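Side-chain contacts in phage-related protein (PDB 3BJQ), which probably serves as a major capsid protein of a prophage, assembling with copies of itself into the phage head shell: residues 22-27 with 118-123; 31-36 with 221-226; 129-134 with 244-249; 180-185 with 208-213. All coordinates share one frame; numbering follows the deposited sequence.

Interaction 1. Residues 22-27 with 118-123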
loop_
_atom_site.group_PDB
_atom_site.type_symbol
_atom_site.label_atom_id
_atom_site.label_comp_id
_atom_site.label_asym_id
_atom_site.label_seq_id
_atom_site.Cartn_x
_atom_site.Cartn_y
_atom_site.Cartn_z
ATOM N N ARG E 22 -14.582 -14.925 -17.096
ATOM C CA ARG E 22 -14.504 -13.808 -18.056
ATOM C C ARG E 22 -13.213 -13.771 -18.851
ATOM O O ARG E 22 -13.181 -13.195 -19.918
ATOM C CB ARG E 22 -14.657 -12.461 -17.362
ATOM C CG ARG E 22 -15.980 -12.261 -16.734
ATOM C CD ARG E 22 -16.109 -10.852 -16.266
ATOM N NE ARG E 22 -17.418 -10.630 -15.661
ATOM C CZ ARG E 22 -17.696 -10.800 -14.375
ATOM N NH1 ARG E 22 -16.749 -11.196 -13.529
ATOM N NH2 ARG E 22 -18.928 -10.564 -13.927
ATOM N N GLY E 23 -12.165 -14.374 -18.314
ATOM C CA GLY E 23 -10.884 -14.495 -19.007
ATOM C C GLY E 23 -10.726 -15.745 -19.854
ATOM O O GLY E 23 -9.678 -15.921 -20.487
ATOM N N TYR E 24 -11.766 -16.603 -19.887
ATOM C CA TYR E 24 -11.751 -17.852 -20.658
ATOM C C TYR E 24 -11.689 -17.559 -22.148
ATOM O O TYR E 24 -12.503 -16.800 -22.646
ATOM C CB TYR E 24 -13.017 -18.671 -20.371
ATOM C CG TYR E 24 -13.108 -20.026 -21.070
ATOM C CD1 TYR E 24 -12.630 -21.171 -20.455
ATOM C CD2 TYR E 24 -13.715 -20.164 -22.311
ATOM C CE1 TYR E 24 -12.707 -22.408 -21.078
ATOM C CE2 TYR E 24 -13.792 -21.410 -22.950
ATOM C CZ TYR E 24 -13.269 -22.520 -22.323
ATOM O OH TYR E 24 -13.343 -23.754 -22.900
ATOM N N ARG E 25 -10.718 -18.162 -22.830
ATOM C CA ARG E 25 -10.494 -17.981 -24.258
ATOM C C ARG E 25 -10.423 -19.326 -24.971
ATOM O O ARG E 25 -9.966 -20.312 -24.420
ATOM C CB ARG E 25 -9.168 -17.245 -24.504
ATOM C CG ARG E 25 -9.049 -15.897 -23.805
ATOM C CD ARG E 25 -9.956 -14.867 -24.457
ATOM N NE ARG E 25 -9.816 -13.558 -23.817
ATOM C CZ ARG E 25 -10.633 -13.049 -22.896
ATOM N NH1 ARG E 25 -11.712 -13.705 -22.470
ATOM N NH2 ARG E 25 -10.368 -11.848 -22.402
ATOM N N GLN E 26 -10.921 -19.353 -26.201
ATOM C CA GLN E 26 -10.820 -20.502 -27.085
ATOM C C GLN E 26 -10.348 -19.917 -28.410
ATOM O O GLN E 26 -11.146 -19.500 -29.234
ATOM C CB GLN E 26 -12.186 -21.179 -27.234
ATOM C CG GLN E 26 -12.523 -22.182 -26.159
ATOM C CD GLN E 26 -11.871 -23.534 -26.360
ATOM O OE1 GLN E 26 -11.272 -23.802 -27.390
ATOM N NE2 GLN E 26 -12.004 -24.400 -25.379
ATOM N N SER E 27 -9.036 -19.870 -28.590
ATOM C CA SER E 27 -8.431 -19.185 -29.720
ATOM C C SER E 27 -8.752 -19.767 -31.109
ATOM O O SER E 27 -8.692 -19.043 -32.095
ATOM C CB SER E 27 -6.915 -19.135 -29.527
ATOM O OG SER E 27 -6.395 -20.458 -29.591
ATOM N N ILE E 118 -18.418 -26.169 -23.431
ATOM C CA ILE E 118 -19.694 -26.572 -23.973
ATOM C C ILE E 118 -20.460 -25.375 -24.518
ATOM O O ILE E 118 -21.025 -25.428 -25.608
ATOM C CB ILE E 118 -20.563 -27.231 -22.880
ATOM C CG1 ILE E 118 -20.008 -28.598 -22.496
ATOM C CG2 ILE E 118 -21.987 -27.388 -23.354
ATOM C CD1 ILE E 118 -20.838 -29.766 -23.022
HETATM N N MSE E 119 -20.495 -24.294 -23.746
HETATM C CA MSE E 119 -21.174 -23.074 -24.180
HETATM C C MSE E 119 -20.474 -22.422 -25.363
HETATM O O MSE E 119 -21.109 -21.797 -26.217
HETATM C CB MSE E 119 -21.269 -22.076 -23.019
HETATM C CG MSE E 119 -22.306 -22.479 -21.978
HETATM SE SE MSE E 119 -22.169 -21.477 -20.312
HETATM C CE MSE E 119 -23.654 -22.339 -19.362
ATOM N N ALA E 120 -19.159 -22.536 -25.387
ATOM C CA ALA E 120 -18.355 -21.964 -26.464
ATOM C C ALA E 120 -18.594 -22.643 -27.801
ATOM O O ALA E 120 -18.661 -21.997 -28.862
ATOM C CB ALA E 120 -16.910 -22.025 -26.087
ATOM N N LEU E 121 -18.757 -23.957 -27.755
ATOM C CA LEU E 121 -18.980 -24.734 -28.953
ATOM C C LEU E 121 -20.402 -24.512 -29.461
ATOM O O LEU E 121 -20.622 -24.453 -30.660
ATOM C CB LEU E 121 -18.684 -26.224 -28.666
ATOM C CG LEU E 121 -18.245 -27.143 -29.808
ATOM C CD1 LEU E 121 -17.157 -26.497 -30.676
ATOM C CD2 LEU E 121 -17.766 -28.498 -29.251
ATOM N N ALA E 122 -21.371 -24.402 -28.555
ATOM C CA ALA E 122 -22.756 -24.113 -28.943
ATOM C C ALA E 122 -22.834 -22.730 -29.598
ATOM O O ALA E 122 -23.522 -22.539 -30.600
ATOM C CB ALA E 122 -23.666 -24.167 -27.748
ATOM N N HIS E 123 -22.109 -21.770 -29.035
ATOM C CA HIS E 123 -22.030 -20.414 -29.617
ATOM C C HIS E 123 -21.433 -20.438 -31.025
ATOM O O HIS E 123 -21.916 -19.778 -31.929
ATOM C CB HIS E 123 -21.211 -19.512 -28.702
ATOM C CG HIS E 123 -21.026 -18.141 -29.229
ATOM N ND1 HIS E 123 -19.878 -17.757 -29.898
ATOM C CD2 HIS E 123 -21.844 -17.067 -29.234
ATOM C CE1 HIS E 123 -19.990 -16.497 -30.269
ATOM N NE2 HIS E 123 -21.170 -16.049 -29.877
#
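The loop 22-27 runs past helix 105-131 with its backbone well clear of it, the closest pair of CA atoms across the contact being Gln26 and Ala120 at 7.7 Å. This long helix probably corresponds to the spine helix of the HK97-like capsid fold, and the contact lays a loop from the N-terminal region on its flank. Only 68 Å² is buried, about half of it from Ala120, whose methyl makes all the contacts within 4.5 Å from residues 118-123. Gln26 CG approaches Ala120 CB to 4.4 Å, and Tyr24 CE2 meets the same CB at 4.5 Å, obliquely to the ring. With CG of Tyr24 anti to its own backbone nitrogen (chi1 -178°), the ring reaches toward the helix, where Asn113, Leu116 and Arg117 extend its footing. The helix also serves the assembly, since Ile118 packs on Ile71 and Leu121 on Tyr58 of a second subunit. Bends at chi1 and chi2 fold the Gln26 amide back to the phenol. Gln26 NE2 donates to Tyr24 OH over 2.9 Å, which couples the two side chains that share the methyl; a bound tetraethylene glycol, probably from the crystallisation liquor, also accepts from NE2. Away from the helix, Arg25 NH1 reaches Arg22 O at 3.0 Å and ties the turn together. In the tyrosine-glutamine bond the hydroxyl oxygen lies in the amide plane and the N-H...O angle is 175°.

Interaction 2. Residues 31-36 with 221-226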
loop_
_atom_site.group_PDB
_atom_site.type_symbol
_atom_site.label_atom_id
_atom_site.label_comp_id
_atom_site.label_asym_id
_atom_site.label_seq_id
_atom_site.Cartn_x
_atom_site.Cartn_y
_atom_site.Cartn_z
ATOM N N GLY E 31 -16.290 -17.579 -33.840
ATOM C CA GLY E 31 -17.630 -16.975 -33.824
ATOM C C GLY E 31 -17.681 -15.552 -33.305
ATOM O O GLY E 31 -18.351 -14.692 -33.879
ATOM N N LYS E 32 -16.936 -15.286 -32.250
ATOM C CA LYS E 32 -16.863 -13.936 -31.662
ATOM C C LYS E 32 -16.114 -12.944 -32.545
ATOM O O LYS E 32 -16.158 -11.741 -32.309
ATOM C CB LYS E 32 -16.239 -14.004 -30.270
ATOM C CG LYS E 32 -17.013 -14.887 -29.323
ATOM C CD LYS E 32 -16.332 -15.099 -27.971
ATOM C CE LYS E 32 -17.347 -15.623 -26.949
ATOM N NZ LYS E 32 -16.804 -15.810 -25.555
ATOM N N LYS E 33 -15.451 -13.441 -33.588
ATOM C CA LYS E 33 -14.770 -12.555 -34.545
ATOM C C LYS E 33 -15.752 -12.001 -35.572
ATOM O O LYS E 33 -15.457 -11.009 -36.237
ATOM C CB LYS E 33 -13.650 -13.299 -35.259
ATOM C CG LYS E 33 -12.449 -13.674 -34.361
ATOM C CD LYS E 33 -11.598 -12.476 -34.064
ATOM C CE LYS E 33 -10.487 -12.836 -33.092
ATOM N NZ LYS E 33 -9.212 -12.074 -33.360
ATOM N N LEU E 34 -16.887 -12.673 -35.726
ATOM C CA LEU E 34 -17.981 -12.226 -36.585
ATOM C C LEU E 34 -19.076 -11.562 -35.746
ATOM O O LEU E 34 -19.721 -10.627 -36.207
ATOM C CB LEU E 34 -18.602 -13.405 -37.348
ATOM C CG LEU E 34 -17.813 -14.013 -38.512
ATOM C CD1 LEU E 34 -16.613 -14.809 -38.002
ATOM C CD2 LEU E 34 -18.732 -14.880 -39.349
ATOM N N PHE E 35 -19.252 -12.052 -34.516
ATOM C CA PHE E 35 -20.314 -11.610 -33.627
ATOM C C PHE E 35 -19.753 -11.249 -32.269
ATOM O O PHE E 35 -19.970 -12.000 -31.292
ATOM C CB PHE E 35 -21.316 -12.753 -33.437
ATOM C CG PHE E 35 -22.038 -13.169 -34.686
ATOM C CD1 PHE E 35 -21.529 -14.157 -35.506
ATOM C CD2 PHE E 35 -23.262 -12.620 -35.008
ATOM C CE1 PHE E 35 -22.211 -14.560 -36.634
ATOM C CE2 PHE E 35 -23.952 -13.012 -36.138
ATOM C CZ PHE E 35 -23.422 -13.991 -36.955
ATOM N N PRO E 36 -19.062 -10.090 -32.162
ATOM C CA PRO E 36 -18.483 -9.715 -30.880
ATOM C C PRO E 36 -19.491 -9.595 -29.747
ATOM O O PRO E 36 -20.636 -9.186 -29.947
ATOM C CB PRO E 36 -17.821 -8.360 -31.178
ATOM C CG PRO E 36 -17.555 -8.408 -32.580
ATOM C CD PRO E 36 -18.754 -9.075 -33.171
ATOM N N GLU E 221 -8.002 -8.829 -41.255
ATOM C CA GLU E 221 -7.863 -10.054 -40.509
ATOM C C GLU E 221 -8.556 -11.198 -41.227
ATOM O O GLU E 221 -9.676 -11.047 -41.702
ATOM C CB GLU E 221 -8.461 -9.852 -39.125
ATOM C CG GLU E 221 -8.300 -11.053 -38.192
ATOM C CD GLU E 221 -8.556 -10.705 -36.738
ATOM O OE1 GLU E 221 -9.082 -9.599 -36.471
ATOM O OE2 GLU E 221 -8.239 -11.549 -35.869
ATOM N N ILE E 222 -7.865 -12.330 -41.314
ATOM C CA ILE E 222 -8.423 -13.557 -41.871
ATOM C C ILE E 222 -8.556 -14.519 -40.713
ATOM O O ILE E 222 -7.586 -14.724 -39.979
ATOM C CB ILE E 222 -7.498 -14.173 -42.971
ATOM C CG1 ILE E 222 -7.394 -13.227 -44.161
ATOM C CG2 ILE E 222 -8.012 -15.597 -43.417
ATOM C CD1 ILE E 222 -6.592 -13.779 -45.365
ATOM N N VAL E 223 -9.749 -15.074 -40.523
ATOM C CA VAL E 223 -9.993 -16.075 -39.488
ATOM C C VAL E 223 -10.376 -17.381 -40.181
ATOM O O VAL E 223 -11.022 -17.364 -41.227
ATOM C CB VAL E 223 -11.033 -15.580 -38.449
ATOM C CG1 VAL E 223 -10.530 -14.293 -37.780
ATOM C CG2 VAL E 223 -12.402 -15.366 -39.062
ATOM N N VAL E 224 -9.909 -18.509 -39.637
ATOM C CA VAL E 224 -10.154 -19.808 -40.230
ATOM C C VAL E 224 -11.160 -20.614 -39.410
ATOM O O VAL E 224 -10.967 -20.817 -38.214
ATOM C CB VAL E 224 -8.868 -20.634 -40.351
ATOM C CG1 VAL E 224 -9.163 -21.938 -41.113
ATOM C CG2 VAL E 224 -7.760 -19.803 -41.059
ATOM N N GLY E 225 -12.205 -21.096 -40.087
ATOM C CA GLY E 225 -13.250 -21.899 -39.461
ATOM C C GLY E 225 -12.866 -23.342 -39.398
ATOM O O GLY E 225 -13.144 -24.086 -40.325
ATOM N N THR E 226 -12.265 -23.738 -38.274
ATOM C CA THR E 226 -11.699 -25.078 -38.098
ATOM C C THR E 226 -12.588 -26.050 -37.287
ATOM O O THR E 226 -12.444 -27.262 -37.424
ATOM C CB THR E 226 -10.312 -25.003 -37.447
ATOM O OG1 THR E 226 -10.402 -24.270 -36.227
ATOM C CG2 THR E 226 -9.282 -24.295 -38.379
#
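A short, weakly bonded helix at about 31-34 faces strand 221-225, and the backbones stay apart, with Lys33 CA and Val223 CA nearest at 7.7 Å. The strand belongs to a six-stranded mixed sheet, in the region matching the phage major capsid protein E family, and the helix covers one face of it. Glu221 and Val223 both direct CB toward the helix, while Ile222 between them lies on the other face of the sheet against helix 210-217. Near the root of its side chain, Lys33 CG rests 4.0 Å from Val223 CG1. The chain then turns at chi2 (-75°) and travels on toward Glu221, meeting that extended side chain at about a right angle. Its end forms a salt bridge, Lys33 NZ to Glu221 OE2 at 2.7 Å, with the ammonium on the syn side of the oxygen and 20° out of the carboxylate plane. Leu34 adds an apolar contact through CD1, 4.4 Å from Val223 CG2; Leu34 also touches Ala131 and Trp241. Arg179 makes a long, weak ion pair with Glu221 OE1 and a weak hydrogen bond to Lys33 O. The contact grades from a buried valine-leucine packing to an ion pair at its exposed edge. Because Lys33 is exposed, solvent probably screens the bridge, and the second positive charge of Arg179 would tend to favour the ionised state of Glu221.

Interaction 3. Residues 129-134 with 244-249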
loop_
_atom_site.group_PDB
_atom_site.type_symbol
_atom_site.label_atom_id
_atom_site.label_comp_id
_atom_site.label_asym_id
_atom_site.label_seq_id
_atom_site.Cartn_x
_atom_site.Cartn_y
_atom_site.Cartn_z
ATOM N N GLN E 129 -24.507 -20.840 -38.038
ATOM C CA GLN E 129 -25.879 -21.070 -38.489
ATOM C C GLN E 129 -26.515 -19.788 -39.033
ATOM O O GLN E 129 -27.322 -19.850 -39.968
ATOM C CB GLN E 129 -26.676 -21.676 -37.320
ATOM C CG GLN E 129 -28.005 -22.325 -37.654
ATOM C CD GLN E 129 -27.869 -23.591 -38.490
ATOM O OE1 GLN E 129 -26.769 -24.123 -38.672
ATOM N NE2 GLN E 129 -28.996 -24.084 -38.999
ATOM N N ILE E 130 -26.102 -18.635 -38.490
ATOM C CA ILE E 130 -26.593 -17.338 -38.918
ATOM C C ILE E 130 -25.786 -16.782 -40.077
ATOM O O ILE E 130 -26.356 -16.451 -41.110
ATOM C CB ILE E 130 -26.560 -16.306 -37.768
ATOM C CG1 ILE E 130 -27.561 -16.679 -36.676
ATOM C CG2 ILE E 130 -26.910 -14.935 -38.288
ATOM C CD1 ILE E 130 -27.374 -15.859 -35.455
ATOM N N ALA E 131 -24.476 -16.658 -39.902
ATOM C CA ALA E 131 -23.628 -16.033 -40.932
ATOM C C ALA E 131 -23.643 -16.752 -42.269
ATOM O O ALA E 131 -23.576 -16.100 -43.307
ATOM C CB ALA E 131 -22.224 -15.888 -40.445
ATOM N N LEU E 132 -23.754 -18.080 -42.251
ATOM C CA LEU E 132 -23.679 -18.883 -43.485
ATOM C C LEU E 132 -25.051 -19.270 -44.047
ATOM O O LEU E 132 -25.171 -20.160 -44.894
ATOM C CB LEU E 132 -22.848 -20.139 -43.242
ATOM C CG LEU E 132 -21.465 -19.880 -42.634
ATOM C CD1 LEU E 132 -20.684 -21.203 -42.557
ATOM C CD2 LEU E 132 -20.676 -18.852 -43.416
ATOM N N ASP E 133 -26.078 -18.573 -43.590
ATOM C CA ASP E 133 -27.436 -18.792 -44.048
ATOM C C ASP E 133 -27.711 -17.858 -45.219
ATOM O O ASP E 133 -27.787 -16.636 -45.020
ATOM C CB ASP E 133 -28.386 -18.500 -42.903
ATOM C CG ASP E 133 -29.827 -18.737 -43.257
ATOM O OD1 ASP E 133 -30.119 -19.115 -44.405
ATOM O OD2 ASP E 133 -30.675 -18.500 -42.371
ATOM N N PRO E 134 -27.834 -18.422 -46.452
ATOM C CA PRO E 134 -27.997 -17.578 -47.632
ATOM C C PRO E 134 -29.314 -16.803 -47.650
ATOM O O PRO E 134 -29.425 -15.789 -48.336
ATOM C CB PRO E 134 -27.931 -18.581 -48.782
ATOM C CG PRO E 134 -28.317 -19.870 -48.198
ATOM C CD PRO E 134 -27.819 -19.854 -46.806
ATOM N N ASP E 244 -17.609 -23.006 -46.853
ATOM C CA ASP E 244 -17.878 -21.637 -47.259
ATOM C C ASP E 244 -16.774 -20.626 -46.998
ATOM O O ASP E 244 -15.788 -20.898 -46.323
ATOM C CB ASP E 244 -19.156 -21.152 -46.579
ATOM C CG ASP E 244 -20.369 -21.993 -46.930
ATOM O OD1 ASP E 244 -20.360 -22.723 -47.954
ATOM O OD2 ASP E 244 -21.360 -21.887 -46.187
ATOM N N VAL E 245 -16.958 -19.454 -47.606
ATOM C CA VAL E 245 -16.122 -18.283 -47.360
ATOM C C VAL E 245 -17.071 -17.145 -47.051
ATOM O O VAL E 245 -18.159 -17.100 -47.609
ATOM C CB VAL E 245 -15.245 -17.974 -48.566
ATOM C CG1 VAL E 245 -14.504 -16.645 -48.386
ATOM C CG2 VAL E 245 -14.283 -19.152 -48.771
ATOM N N TRP E 246 -16.690 -16.270 -46.128
ATOM C CA TRP E 246 -17.540 -15.149 -45.738
ATOM C C TRP E 246 -16.654 -13.914 -45.555
ATOM O O TRP E 246 -15.514 -14.043 -45.152
ATOM C CB TRP E 246 -18.273 -15.499 -44.454
ATOM C CG TRP E 246 -19.062 -14.382 -43.831
ATOM C CD1 TRP E 246 -20.402 -14.134 -43.985
ATOM C CD2 TRP E 246 -18.571 -13.377 -42.923
ATOM N NE1 TRP E 246 -20.760 -13.040 -43.248
ATOM C CE2 TRP E 246 -19.664 -12.555 -42.586
ATOM C CE3 TRP E 246 -17.311 -13.090 -42.370
ATOM C CZ2 TRP E 246 -19.541 -11.460 -41.723
ATOM C CZ3 TRP E 246 -17.183 -12.002 -41.516
ATOM C CH2 TRP E 246 -18.305 -11.201 -41.193
ATOM N N LEU E 247 -17.189 -12.739 -45.863
ATOM C CA LEU E 247 -16.500 -11.468 -45.645
ATOM C C LEU E 247 -17.417 -10.510 -44.933
ATOM O O LEU E 247 -18.592 -10.479 -45.222
ATOM C CB LEU E 247 -16.175 -10.777 -46.951
ATOM C CG LEU E 247 -14.867 -11.037 -47.681
ATOM C CD1 LEU E 247 -14.962 -12.296 -48.569
ATOM C CD2 LEU E 247 -14.614 -9.787 -48.509
ATOM N N GLY E 248 -16.876 -9.654 -44.078
ATOM C CA GLY E 248 -17.721 -8.682 -43.415
ATOM C C GLY E 248 -16.963 -7.540 -42.808
ATOM O O GLY E 248 -15.743 -7.603 -42.640
ATOM N N TYR E 249 -17.700 -6.468 -42.554
ATOM C CA TYR E 249 -17.230 -5.388 -41.702
ATOM C C TYR E 249 -17.763 -5.710 -40.310
ATOM O O TYR E 249 -18.974 -5.749 -40.094
ATOM C CB TYR E 249 -17.710 -3.998 -42.139
ATOM C CG TYR E 249 -17.369 -2.986 -41.086
ATOM C CD1 TYR E 249 -16.082 -2.521 -40.953
ATOM C CD2 TYR E 249 -18.320 -2.551 -40.165
ATOM C CE1 TYR E 249 -15.743 -1.621 -39.947
ATOM C CE2 TYR E 249 -17.989 -1.657 -39.152
ATOM C CZ TYR E 249 -16.701 -1.180 -39.057
ATOM O OH TYR E 249 -16.355 -0.276 -38.063
HETATM O O HOH W 1 -23.936 -21.710 -46.640
#
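Leu132 and Ala131, at the C-terminal end of helix 105-131, meet Trp246 of strand 245-248 and Asp244 just before it, so the probable spine helix of an HK97-like capsid fold ends against one face of the mixed sheet. In the first shell, Ala131 CB sits over one face of the Trp246 ring, 4.3 Å from NE1. Leu132 touches both residues: its CB lies 3.7 Å from Asp244 OD2, and its CD2 is 4.3 Å from Trp246 CB. Asp244 and Trp246, two residues apart in the chain, both turn their CB atoms to the helix end, whereas Val245 points the other way. With CG of Trp246 anti to the backbone N (chi1 173°), the indole turns one face to Ala131 CB; within its own strand, Gly248 N lies over a face, 3.5 Å above the ring plane toward its rim. A second layer fixes these groups. Phe263 meets the indole edge-to-face, and Tyr137 OH hydrogen-bonds Ala131 O and, weakly, Trp246 NE1. Asp244 is held through OD1 by Asp310 N, which leaves OD2 directed toward the chain leaving the helix. Leu132 is the first residue to depart from helical phi/psi, and its carbonyl joins the aspartate through solvent instead of directly. One water bridges the segments, 2.6 Å from Leu132 O and 2.6 Å from Asp244 OD2.

Interaction 4. Residues 180-185 with 208-213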
loop_
_atom_site.group_PDB
_atom_site.type_symbol
_atom_site.label_atom_id
_atom_site.label_comp_id
_atom_site.label_asym_id
_atom_site.label_seq_id
_atom_site.Cartn_x
_atom_site.Cartn_y
_atom_site.Cartn_z
ATOM N N LEU E 180 -12.257 -11.634 -42.947
ATOM C CA LEU E 180 -12.502 -12.671 -43.959
ATOM C C LEU E 180 -12.445 -14.007 -43.239
ATOM O O LEU E 180 -11.455 -14.296 -42.585
ATOM C CB LEU E 180 -11.489 -12.582 -45.117
ATOM C CG LEU E 180 -11.797 -13.365 -46.415
ATOM C CD1 LEU E 180 -11.224 -12.647 -47.627
ATOM C CD2 LEU E 180 -11.247 -14.745 -46.328
HETATM N N MSE E 181 -13.539 -14.775 -43.314
HETATM C CA MSE E 181 -13.617 -16.110 -42.766
HETATM C C MSE E 181 -13.408 -17.138 -43.891
HETATM O O MSE E 181 -14.216 -17.236 -44.804
HETATM C CB MSE E 181 -15.005 -16.342 -42.136
HETATM C CG MSE E 181 -15.132 -17.548 -41.232
HETATM SE SE MSE E 181 -15.106 -19.301 -42.045
HETATM C CE MSE E 181 -16.602 -19.143 -43.218
ATOM N N LEU E 182 -12.315 -17.884 -43.824
ATOM C CA LEU E 182 -12.075 -19.020 -44.716
ATOM C C LEU E 182 -12.357 -20.293 -43.936
ATOM O O LEU E 182 -11.705 -20.535 -42.909
ATOM C CB LEU E 182 -10.611 -19.079 -45.135
ATOM C CG LEU E 182 -10.010 -17.907 -45.901
ATOM C CD1 LEU E 182 -8.554 -18.163 -46.167
ATOM C CD2 LEU E 182 -10.765 -17.724 -47.204
ATOM N N SER E 183 -13.269 -21.125 -44.419
ATOM C CA SER E 183 -13.437 -22.430 -43.814
ATOM C C SER E 183 -12.180 -23.249 -44.082
ATOM O O SER E 183 -11.458 -23.000 -45.027
ATOM C CB SER E 183 -14.615 -23.163 -44.409
ATOM O OG SER E 183 -14.422 -23.400 -45.805
ATOM N N ARG E 184 -11.948 -24.244 -43.248
ATOM C CA ARG E 184 -10.826 -25.158 -43.369
ATOM C C ARG E 184 -10.669 -25.653 -44.812
ATOM O O ARG E 184 -9.573 -25.615 -45.378
ATOM C CB ARG E 184 -11.107 -26.325 -42.415
ATOM C CG ARG E 184 -10.025 -27.342 -42.239
ATOM C CD ARG E 184 -10.449 -28.323 -41.132
ATOM N NE ARG E 184 -11.482 -29.240 -41.587
ATOM C CZ ARG E 184 -11.284 -30.523 -41.884
ATOM N NH1 ARG E 184 -10.087 -31.082 -41.757
ATOM N NH2 ARG E 184 -12.300 -31.268 -42.297
ATOM N N LYS E 185 -11.781 -26.102 -45.393
ATOM C CA LYS E 185 -11.813 -26.572 -46.770
ATOM C C LYS E 185 -11.458 -25.500 -47.803
ATOM O O LYS E 185 -10.731 -25.773 -48.743
ATOM C CB LYS E 185 -13.187 -27.127 -47.102
ATOM C CG LYS E 185 -13.430 -28.496 -46.527
ATOM C CD LYS E 185 -14.898 -28.904 -46.716
ATOM C CE LYS E 185 -15.106 -30.398 -46.464
ATOM N NZ LYS E 185 -14.347 -30.894 -45.287
ATOM N N ILE E 208 0.477 -21.260 -50.240
ATOM C CA ILE E 208 -0.160 -20.033 -49.780
ATOM C C ILE E 208 -0.526 -20.067 -48.293
ATOM O O ILE E 208 -1.132 -21.027 -47.802
ATOM C CB ILE E 208 -1.479 -19.745 -50.565
ATOM C CG1 ILE E 208 -1.249 -19.744 -52.090
ATOM C CG2 ILE E 208 -2.098 -18.439 -50.104
ATOM C CD1 ILE E 208 -0.277 -18.726 -52.612
ATOM N N THR E 209 -0.212 -18.974 -47.604
ATOM C CA THR E 209 -0.484 -18.815 -46.194
ATOM C C THR E 209 -1.436 -17.645 -45.929
ATOM O O THR E 209 -1.537 -16.745 -46.763
ATOM C CB THR E 209 0.812 -18.523 -45.442
ATOM O OG1 THR E 209 1.330 -17.256 -45.883
ATOM C CG2 THR E 209 1.852 -19.653 -45.653
ATOM N N ILE E 210 -2.056 -17.634 -44.738
ATOM C CA ILE E 210 -2.988 -16.589 -44.298
ATOM C C ILE E 210 -2.372 -15.211 -44.444
ATOM O O ILE E 210 -2.994 -14.305 -44.974
ATOM C CB ILE E 210 -3.411 -16.815 -42.825
ATOM C CG1 ILE E 210 -4.254 -18.075 -42.730
ATOM C CG2 ILE E 210 -4.213 -15.664 -42.285
ATOM C CD1 ILE E 210 -5.412 -18.082 -43.711
ATOM N N ASP E 211 -1.150 -15.048 -43.964
ATOM C CA ASP E 211 -0.488 -13.746 -44.041
ATOM C C ASP E 211 -0.328 -13.259 -45.480
ATOM O O ASP E 211 -0.478 -12.068 -45.772
ATOM C CB ASP E 211 0.862 -13.787 -43.338
ATOM C CG ASP E 211 0.744 -13.534 -41.844
ATOM O OD1 ASP E 211 -0.294 -13.886 -41.224
ATOM O OD2 ASP E 211 1.705 -12.970 -41.290
HETATM N N MSE E 212 -0.024 -14.188 -46.386
HETATM C CA MSE E 212 0.071 -13.859 -47.823
HETATM C C MSE E 212 -1.280 -13.422 -48.357
HETATM O O MSE E 212 -1.350 -12.453 -49.102
HETATM C CB MSE E 212 0.564 -15.020 -48.692
HETATM C CG MSE E 212 2.018 -15.420 -48.476
HETATM SE SE MSE E 212 2.530 -16.890 -49.652
HETATM C CE MSE E 212 3.660 -17.738 -48.429
ATOM N N LEU E 213 -2.337 -14.146 -47.979
ATOM C CA LEU E 213 -3.689 -13.820 -48.412
ATOM C C LEU E 213 -4.164 -12.473 -47.875
ATOM O O LEU E 213 -4.890 -11.767 -48.562
ATOM C CB LEU E 213 -4.690 -14.906 -48.012
ATOM C CG LEU E 213 -4.565 -16.240 -48.757
ATOM C CD1 LEU E 213 -5.639 -17.182 -48.288
ATOM C CD2 LEU E 213 -4.646 -16.003 -50.249
#
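Leu182 carries this contact, with 46 Å² of its surface buried, against 20 Å² for Leu213 and 16 Å² for Ile210. It belongs to strand 179-183, and the other two to helix 210-217. The parallel neighbour strand 221-230 follows that helix, so a crossover connection through three helices joins the two strands, and the last, 210-217, packs here on the first strand. The backbones are far apart, the closest CA atoms being Leu182 and Ile210 at 9.4 Å, and methyl groups span the interval. A single branch does the work: Leu182 CD1 lies 3.7 Å from Leu213 CD1 and 4.0 Å from Ile210 CD1. Leu182 holds its CG anti to the carbonyl carbon (chi1 -61°), with CD1 then carried out to the helix. The Ile210 side chain runs past it in the opposite sense, whereas that of Leu213 lies across it at a slant. Both helix residues stand on the same side of the helix, three positions apart, and both also touch Ile222 of the second strand, as does Leu182; Leu196 and Trp151 extend this apolar layer. Thr209 is the N-cap of this helix, just before its first residue, Ile210. Leu213 N donates to Thr209 O at 3.0 Å, and the cap itself is a weak bond from Met212 N to Thr209 OG1, 3.4 Å long with an N-H...O angle of 157°.

How the interactions relate
Three of the four contacts converge on one mixed sheet. Interactions 2 and 3 lie on one face of it and meet where Leu34 packs on Trp246 and Ala131; interaction 4 occupies the other face, and its strand 179-183 runs between the strands used by interactions 2 and 3, bonded to both. Interactions 1 and 3 share helix 105-131 but lie about 20 Å apart between centres. Place in the fold matches chemistry: interaction 4 is buried and purely aliphatic, interaction 3 is buried with a water-bridged carboxylate, interaction 2 is partly buried and adds an ion pair, and interaction 1 is a thin surface contact. His123 packing on Lys32 joins interactions 1 and 2.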